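Local structure of galectin (Danio rerio, 6E20) at residues 27-32 with 44-49. The protein binds beta-galactoside glycans as a galectin-1-like lectin and probably acts in innate immunity by recognising such sugars on viral envelope glycoproteins. Residues are numbered along the deposited sequence; the frame is centred on the assembly and turned at random.
Sequences STNFAI and HMNPRF. With GAL (beta-D-galactopyranose), chain D; NDG (2-acetamido-2-deoxy-alpha-D-glucopyranose), chain C.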
ATOM      1  N   SER B  27     -13.355  13.735 -10.629  1.00 24.84           N
ATOM      2  CA  SER B  27     -12.576  12.758 -11.437  1.00 25.71           C
ATOM      3  C   SER B  27     -13.088  12.686 -12.882  1.00 23.52           C
ATOM      4  O   SER B  27     -14.306  12.575 -13.093  1.00 25.79           O
ATOM      5  CB  SER B  27     -12.566  11.406 -10.772  1.00 27.34           C
ATOM      6  OG  SER B  27     -11.741  10.496 -11.487  1.00 26.53           O
ATOM      7  N   THR B  28     -12.180  12.769 -13.864  1.00 23.40           N
ATOM      8  CA  THR B  28     -12.477  12.507 -15.290  1.00 23.96           C
ATOM      9  C   THR B  28     -12.100  11.060 -15.575  1.00 22.66           C
ATOM     10  O   THR B  28     -12.671  10.459 -16.478  1.00 24.08           O
ATOM     11  CB  THR B  28     -11.745  13.475 -16.240  1.00 23.96           C
ATOM     12  OG1 THR B  28     -10.340  13.206 -16.192  1.00 23.73           O
ATOM     13  CG2 THR B  28     -12.012  14.924 -15.907  1.00 25.71           C
ATOM     14  N   ASN B  29     -11.115  10.556 -14.852  1.00 23.31           N
ATOM     15  CA  ASN B  29     -10.554   9.205 -15.066  1.00 22.92           C
ATOM     16  C   ASN B  29      -9.510   8.934 -13.982  1.00 23.53           C
ATOM     17  O   ASN B  29      -9.055   9.914 -13.296  1.00 22.75           O
ATOM     18  CB  ASN B  29      -9.974   9.069 -16.483  1.00 25.47           C
ATOM     19  CG  ASN B  29      -8.609   9.693 -16.658  1.00 25.99           C
ATOM     20  OD1 ASN B  29      -8.454  10.916 -16.519  1.00 28.00           O
ATOM     21  ND2 ASN B  29      -7.614   8.851 -16.906  1.00 23.85           N
ATOM     22  N   PHE B  30      -9.083   7.675 -13.879  1.00 20.77           N
ATOM     23  CA  PHE B  30      -7.966   7.260 -12.994  1.00 22.88           C
ATOM     24  C   PHE B  30      -7.418   5.953 -13.519  1.00 22.50           C
ATOM     25  O   PHE B  30      -8.103   5.347 -14.344  1.00 25.09           O
ATOM     26  CB  PHE B  30      -8.392   7.155 -11.524  1.00 21.49           C
ATOM     27  CG  PHE B  30      -9.408   6.093 -11.196  1.00 23.11           C
ATOM     28  CD1 PHE B  30     -10.766   6.377 -11.208  1.00 24.59           C
ATOM     29  CD2 PHE B  30      -9.010   4.813 -10.823  1.00 25.05           C
ATOM     30  CE1 PHE B  30     -11.703   5.402 -10.884  1.00 25.26           C
ATOM     31  CE2 PHE B  30      -9.943   3.830 -10.512  1.00 23.12           C
ATOM     32  CZ  PHE B  30     -11.288   4.134 -10.519  1.00 25.37           C
ATOM     33  N   ALA B  31      -6.226   5.562 -13.084  1.00 23.18           N
ATOM     34  CA  ALA B  31      -5.569   4.343 -13.605  1.00 23.34           C
ATOM     35  C   ALA B  31      -4.799   3.647 -12.489  1.00 22.52           C
ATOM     36  O   ALA B  31      -4.173   4.333 -11.649  1.00 23.38           O
ATOM     37  CB  ALA B  31      -4.676   4.662 -14.785  1.00 23.90           C
ATOM     38  N   ILE B  32      -4.886   2.320 -12.535  1.00 23.23           N
ATOM     39  CA  ILE B  32      -4.086   1.325 -11.781  1.00 24.50           C
ATOM     40  C   ILE B  32      -3.082   0.762 -12.772  1.00 24.15           C
ATOM     41  O   ILE B  32      -3.503   0.286 -13.845  1.00 25.12           O
ATOM     42  CB  ILE B  32      -4.975   0.206 -11.203  1.00 26.01           C
ATOM     43  CG1 ILE B  32      -6.070   0.755 -10.276  1.00 26.80           C
ATOM     44  CG2 ILE B  32      -4.108  -0.816 -10.514  1.00 26.47           C
ATOM     45  CD1 ILE B  32      -7.418   0.099 -10.467  1.00 31.72           C
ATOM     46  N   HIS B  44      -2.423  -1.751 -17.341  1.00 22.27           N
ATOM     47  CA  HIS B  44      -2.929  -0.374 -17.190  1.00 23.24           C
ATOM     48  C   HIS B  44      -4.456  -0.457 -17.200  1.00 23.75           C
ATOM     49  O   HIS B  44      -5.016  -0.785 -18.245  1.00 24.75           O
ATOM     50  CB  HIS B  44      -2.382   0.509 -18.303  1.00 23.78           C
ATOM     51  CG  HIS B  44      -3.023   1.850 -18.407  1.00 22.15           C
ATOM     52  ND1 HIS B  44      -2.610   2.900 -17.633  1.00 22.67           N
ATOM     53  CD2 HIS B  44      -3.991   2.325 -19.230  1.00 23.49           C
ATOM     54  CE1 HIS B  44      -3.289   3.992 -17.971  1.00 23.11           C
ATOM     55  NE2 HIS B  44      -4.178   3.662 -18.945  1.00 21.86           N
ATOM     56  N   MET B  45      -5.101  -0.207 -16.071  1.00 23.09           N
ATOM     57  CA  MET B  45      -6.585  -0.282 -16.009  1.00 25.40           C
ATOM     58  C   MET B  45      -7.104   1.122 -15.730  1.00 23.73           C
ATOM     59  O   MET B  45      -6.769   1.659 -14.662  1.00 26.40           O
ATOM     60  CB  MET B  45      -7.064  -1.245 -14.930  1.00 24.69           C
ATOM     61  CG  MET B  45      -8.571  -1.301 -14.856  1.00 27.99           C
ATOM     62  SD  MET B  45      -9.089  -2.135 -13.378  1.00 33.23           S
ATOM     63  CE  MET B  45     -10.801  -1.596 -13.302  1.00 36.05           C
ATOM     64  N   ASN B  46      -7.899   1.658 -16.645  1.00 23.13           N
ATOM     65  CA  ASN B  46      -8.167   3.112 -16.729  1.00 23.45           C
ATOM     66  C   ASN B  46      -9.672   3.312 -16.848  1.00 23.08           C
ATOM     67  O   ASN B  46     -10.204   3.479 -17.949  1.00 25.66           O
ATOM     68  CB  ASN B  46      -7.296   3.717 -17.830  1.00 22.05           C
ATOM     69  CG  ASN B  46      -7.489   5.202 -18.028  1.00 22.68           C
ATOM     70  OD1 ASN B  46      -7.438   5.671 -19.163  1.00 21.75           O
ATOM     71  ND2 ASN B  46      -7.710   5.928 -16.944  1.00 18.96           N
ATOM     72  N   PRO B  47     -10.408   3.263 -15.711  1.00 23.11           N
ATOM     73  CA  PRO B  47     -11.790   3.744 -15.674  1.00 23.55           C
ATOM     74  C   PRO B  47     -11.850   5.231 -16.068  1.00 24.67           C
ATOM     75  O   PRO B  47     -11.170   6.039 -15.462  1.00 25.01           O
ATOM     76  CB  PRO B  47     -12.222   3.477 -14.232  1.00 24.68           C
ATOM     77  CG  PRO B  47     -11.321   2.332 -13.784  1.00 24.47           C
ATOM     78  CD  PRO B  47      -9.990   2.676 -14.424  1.00 23.89           C
ATOM     79  N   ARG B  48     -12.613   5.528 -17.123  1.00 23.37           N
ATOM     80  CA  ARG B  48     -12.821   6.883 -17.690  1.00 23.83           C
ATOM     81  C   ARG B  48     -14.276   7.317 -17.470  1.00 24.35           C
ATOM     82  O   ARG B  48     -15.179   6.770 -18.146  1.00 22.71           O
ATOM     83  CB  ARG B  48     -12.416   6.850 -19.167  1.00 25.00           C
ATOM     84  CG  ARG B  48     -10.938   6.533 -19.390  1.00 22.37           C
ATOM     85  CD  ARG B  48     -10.612   6.438 -20.874  1.00 23.53           C
ATOM     86  NE  ARG B  48      -9.208   6.115 -21.116  1.00 23.58           N
ATOM     87  CZ  ARG B  48      -8.641   6.056 -22.316  1.00 23.57           C
ATOM     88  NH1 ARG B  48      -9.343   6.287 -23.411  1.00 25.06           N
ATOM     89  NH2 ARG B  48      -7.365   5.776 -22.429  1.00 23.39           N
ATOM     90  N   PHE B  49     -14.494   8.294 -16.583  1.00 23.33           N
ATOM     91  CA  PHE B  49     -15.795   8.992 -16.451  1.00 24.48           C
ATOM     92  C   PHE B  49     -16.032   9.729 -17.767  1.00 25.39           C
ATOM     93  O   PHE B  49     -17.090   9.538 -18.427  1.00 25.34           O
ATOM     94  CB  PHE B  49     -15.797   9.950 -15.254  1.00 24.72           C
ATOM     95  CG  PHE B  49     -15.682   9.233 -13.936  1.00 25.17           C
ATOM     96  CD1 PHE B  49     -16.786   8.581 -13.404  1.00 23.72           C
ATOM     97  CD2 PHE B  49     -14.457   9.120 -13.289  1.00 22.66           C
ATOM     98  CE1 PHE B  49     -16.679   7.860 -12.225  1.00 24.93           C
ATOM     99  CE2 PHE B  49     -14.356   8.429 -12.096  1.00 23.20           C
ATOM    100  CZ  PHE B  49     -15.467   7.778 -11.573  1.00 25.00           C
TER
HETATM  101  C1  GAL D   2      -4.338   6.691 -24.195  1.00 24.83           C
HETATM  102  C2  GAL D   2      -4.217   7.540 -22.954  1.00 25.89           C
HETATM  103  C3  GAL D   2      -3.205   6.919 -21.997  1.00 25.32           C
HETATM  104  C4  GAL D   2      -3.583   5.461 -21.727  1.00 23.87           C
HETATM  105  C5  GAL D   2      -3.688   4.715 -23.074  1.00 24.24           C
HETATM  106  C6  GAL D   2      -4.131   3.237 -22.940  1.00 24.08           C
HETATM  107  O2  GAL D   2      -3.769   8.826 -23.387  1.00 25.31           O
HETATM  108  O3  GAL D   2      -3.183   7.644 -20.792  1.00 23.75           O
HETATM  109  O4  GAL D   2      -4.830   5.505 -21.032  1.00 20.52           O
HETATM  110  O5  GAL D   2      -4.655   5.360 -23.901  1.00 25.28           O
HETATM  111  O6  GAL D   2      -4.410   2.658 -24.229  1.00 22.41           O
HETATM  112  C1  NDG C   1      -6.681   6.840 -28.921  1.00 26.96           C
HETATM  113  C2  NDG C   1      -7.460   6.136 -27.756  1.00 25.52           C
HETATM  114  C3  NDG C   1      -7.076   6.617 -26.396  1.00 26.10           C
HETATM  115  C4  NDG C   1      -5.567   6.736 -26.256  1.00 23.67           C
HETATM  116  C5  NDG C   1      -5.061   7.706 -27.326  1.00 26.99           C
HETATM  117  C6  NDG C   1      -3.556   8.017 -27.194  1.00 25.00           C
HETATM  118  C7  NDG C   1      -9.514   5.521 -28.600  1.00 35.05           C
HETATM  119  C8  NDG C   1     -10.798   4.862 -29.042  1.00 33.47           C
HETATM  120  O5  NDG C   1      -5.315   7.149 -28.620  1.00 25.57           O
HETATM  121  O3  NDG C   1      -7.668   5.642 -25.543  1.00 22.67           O
HETATM  122  O4  NDG C   1      -5.368   7.290 -24.967  1.00 25.54           O
HETATM  123  O6  NDG C   1      -2.822   6.780 -27.191  1.00 27.16           O
HETATM  124  O7  NDG C   1      -8.560   5.540 -29.121  1.00 34.19           O
HETATM  125  N2  NDG C   1      -8.948   6.190 -27.642  1.00 30.83           N
HETATM  126  O1  NDG C   1      -7.346   8.016 -29.338  1.00 28.44           O
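Ile32 and Met45 form an antiparallel hydrogen-bonded pair in a beta hairpin of the galectin beta-sandwich. The hydrogen bond from Met45 N to Ile32 O is 2.8 Å long and nearly straight, at 172°. Their side chains lie side by side on the face turned to the sandwich interior, where Ile19 and Leu100 also pack. Phe30 shares this interior. Pro47 lies over one face of its ring in an off-centre CH-pi contact, with Pro47 CG 3.7 Å from Phe30 CZ. The edge of the same ring meets Phe49 CE2. Phe49 turns its own edge to the backbone of Thr28 and Asn29.

The other face of the hairpin carries the sugar. Asn46 has CG anti to its backbone N (chi1 179°), and its amide reaches across to the neighbouring strand. Asn46 ND2 donates to Phe30 O at 2.7 Å, from above the carbonyl plane. This bond holds the amide so that Asn46 OD1 can accept from Arg48 NE, 2.7 Å away and in the guanidinium plane. The Arg48 side chain is extended and turns its guanidinium edge to both sugars, with Arg48 NH1 donating to O3 of the N-acetylglucosamine. Asp54 forms a salt bridge with Arg48 NH1. Ala31 CB touches the His44 ring at CE1, 3.5 Å away. His44 ND1 is hydrogen-bonded to Asn33 ND2, and the ring of Trp68 meets the His44 ring with the planes at about 60°. Galactose O4 is held by two hydrogen bonds, 2.9 Å from His44 NE2 and 2.9 Å from Arg48 NH2.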